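Local coordinates for paenibacillus xanthan lyase (Paenibacillus, PDB 6F2P), which cleaves the polysaccharide xanthan as a calcium-binding, multidomain lyase with a polysaccharide lyase family 8 core, at residues P979-H984 / A1017-T1022. Numbering follows the deposited sequence.
Sequences PVDVTH and AIKIRT
In the Golvesin C-terminal domain, a beta-sandwich near the end of the chain, strands 979-984 and 1017-1021 are antiparallel neighbours inside a five-stranded sheet, flanked by strand 987-993 beyond the first and 949-952 beyond the second. Five backbone hydrogen bonds join them: reciprocal pairs link Asp981 with Lys1019 and Thr983 with Ala1017, and Arg1021 N reaches Pro979 O at 3.0 Å, almost in line with the carbonyl. Val980 and Ile1018 run alongside each other on the inner face, Val980 CG1 to Ile1018 CG2 4.1 Å; with Val982 and Ile1020 they pack on strands 960-967 and 1003-1010 of the other sheet. Asp981 and Lys1019 share the other face with Thr983 and Ala1017, and the end of Arg1021 reaches in to Asp981. Arg1021 bends at chi2 and chi3 (148° and 37°), so its side chain turns back across the neighbouring strand and NH1 forms a salt bridge with Asp981 OD1 at 2.6 Å. The carboxylate meets the guanidinium at its edge, the two planes 28° apart. Pro979 CB sits over one face of the guanidinium, off-centre and 3.6 Å from Arg1021 NH2. An alanine in place of Arg1021 would probably leave the Asp981 carboxylate without this counter-charge and remove the flat group that lies against Pro979 CB. Asp981 OD1 also shares a hydrogen bond with Thr990 OG1, tying strand 987-993 to the pair.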
loop_
_atom_site.group_PDB
_atom_site.type_symbol
_atom_site.label_atom_id
_atom_site.label_comp_id
_atom_site.label_asym_id
_atom_site.label_seq_id
_atom_site.Cartn_x
_atom_site.Cartn_y
_atom_site.Cartn_z
ATOM N N PRO A 979 2.257 -54.247 -45.008
ATOM C CA PRO A 979 2.031 -54.442 -43.572
ATOM C C PRO A 979 2.399 -53.197 -42.766
ATOM O O PRO A 979 3.499 -52.662 -42.917
ATOM C CB PRO A 979 2.967 -55.603 -43.223
ATOM C CG PRO A 979 4.065 -55.508 -44.211
ATOM C CD PRO A 979 3.448 -54.975 -45.481
ATOM N N VAL A 980 1.472 -52.737 -41.931
ATOM C CA VAL A 980 1.699 -51.564 -41.096
ATOM C C VAL A 980 1.467 -51.897 -39.627
ATOM O O VAL A 980 0.403 -52.389 -39.258
ATOM C CB VAL A 980 0.769 -50.405 -41.495
ATOM C CG1 VAL A 980 1.053 -49.178 -40.638
ATOM C CG2 VAL A 980 0.934 -50.082 -42.969
ATOM N N ASP A 981 2.469 -51.639 -38.792
ATOM C CA ASP A 981 2.319 -51.815 -37.351
ATOM C C ASP A 981 1.938 -50.509 -36.680
ATOM O O ASP A 981 2.441 -49.448 -37.040
ATOM C CB ASP A 981 3.610 -52.337 -36.720
ATOM C CG ASP A 981 3.956 -53.726 -37.179
ATOM O OD1 ASP A 981 3.025 -54.479 -37.537
ATOM O OD2 ASP A 981 5.159 -54.062 -37.186
ATOM N N VAL A 982 1.044 -50.591 -35.705
ATOM C CA VAL A 982 0.748 -49.456 -34.851
ATOM C C VAL A 982 0.982 -49.876 -33.408
ATOM O O VAL A 982 0.188 -50.622 -32.836
ATOM C CB VAL A 982 -0.701 -48.974 -35.028
ATOM C CG1 VAL A 982 -0.999 -47.842 -34.064
ATOM C CG2 VAL A 982 -0.941 -48.540 -36.464
ATOM N N THR A 983 2.090 -49.425 -32.829
ATOM C CA THR A 983 2.378 -49.723 -31.432
ATOM C C THR A 983 1.808 -48.615 -30.562
ATOM O O THR A 983 2.227 -47.471 -30.649
ATOM C CB THR A 983 3.889 -49.865 -31.166
ATOM O OG1 THR A 983 4.484 -50.694 -32.175
ATOM C CG2 THR A 983 4.131 -50.479 -29.798
ATOM N N HIS A 984 0.838 -48.966 -29.728
ATOM C CA HIS A 984 0.149 -47.995 -28.896
ATOM C C HIS A 984 0.210 -48.425 -27.435
ATOM O O HIS A 984 0.927 -49.365 -27.078
ATOM C CB HIS A 984 -1.310 -47.903 -29.335
ATOM C CG HIS A 984 -2.004 -49.223 -29.346
ATOM N ND1 HIS A 984 -2.742 -49.690 -28.275
ATOM C CD2 HIS A 984 -2.044 -50.208 -30.277
ATOM C CE1 HIS A 984 -3.214 -50.887 -28.553
ATOM N NE2 HIS A 984 -2.802 -51.227 -29.769
ATOM N N ALA A 1017 4.568 -46.056 -31.823
ATOM C CA ALA A 1017 5.174 -45.999 -33.144
ATOM C C ALA A 1017 4.238 -46.529 -34.218
ATOM O O ALA A 1017 3.322 -47.305 -33.946
ATOM C CB ALA A 1017 6.481 -46.763 -33.160
ATOM N N ILE A 1018 4.476 -46.087 -35.444
ATOM C CA ILE A 1018 3.720 -46.550 -36.589
ATOM C C ILE A 1018 4.721 -46.942 -37.660
ATOM O O ILE A 1018 5.272 -46.078 -38.344
ATOM C CB ILE A 1018 2.789 -45.453 -37.112
ATOM C CG1 ILE A 1018 1.847 -45.000 -35.998
ATOM C CG2 ILE A 1018 1.996 -45.949 -38.307
ATOM C CD1 ILE A 1018 1.110 -43.727 -36.312
ATOM N N LYS A 1019 4.964 -48.246 -37.783
ATOM C CA LYS A 1019 5.995 -48.772 -38.676
ATOM C C LYS A 1019 5.412 -49.337 -39.971
ATOM O O LYS A 1019 4.353 -49.967 -39.970
ATOM C CB LYS A 1019 6.832 -49.845 -37.966
ATOM C CG LYS A 1019 7.975 -50.399 -38.817
ATOM C CD LYS A 1019 8.583 -51.673 -38.233
ATOM C CE LYS A 1019 9.393 -51.401 -36.973
ATOM N NZ LYS A 1019 10.116 -52.630 -36.524
ATOM N N ILE A 1020 6.113 -49.095 -41.074
ATOM C CA ILE A 1020 5.775 -49.693 -42.356
ATOM C C ILE A 1020 6.833 -50.732 -42.699
ATOM O O ILE A 1020 8.008 -50.401 -42.823
ATOM C CB ILE A 1020 5.718 -48.635 -43.466
ATOM C CG1 ILE A 1020 4.545 -47.683 -43.222
ATOM C CG2 ILE A 1020 5.593 -49.293 -44.823
ATOM C CD1 ILE A 1020 4.514 -46.501 -44.165
ATOM N N ARG A 1021 6.414 -51.989 -42.819
ATOM C CA ARG A 1021 7.318 -53.093 -43.147
ATOM C C ARG A 1021 7.149 -53.471 -44.615
ATOM O O ARG A 1021 6.209 -53.021 -45.275
ATOM C CB ARG A 1021 7.047 -54.308 -42.249
ATOM C CG ARG A 1021 7.654 -54.234 -40.842
ATOM C CD ARG A 1021 6.783 -54.975 -39.821
ATOM N NE ARG A 1021 6.184 -56.185 -40.392
ATOM C CZ ARG A 1021 4.938 -56.594 -40.160
ATOM N NH1 ARG A 1021 4.142 -55.899 -39.362
ATOM N NH2 ARG A 1021 4.482 -57.704 -40.725
ATOM N N THR A 1022 8.061 -54.289 -45.130
ATOM C CA THR A 1022 8.032 -54.647 -46.550
ATOM C C THR A 1022 7.918 -56.157 -46.798
ATOM O O THR A 1022 7.971 -56.603 -47.947
ATOM C CB THR A 1022 9.261 -54.090 -47.299
ATOM O OG1 THR A 1022 10.457 -54.608 -46.703
ATOM C CG2 THR A 1022 9.278 -52.561 -47.241
#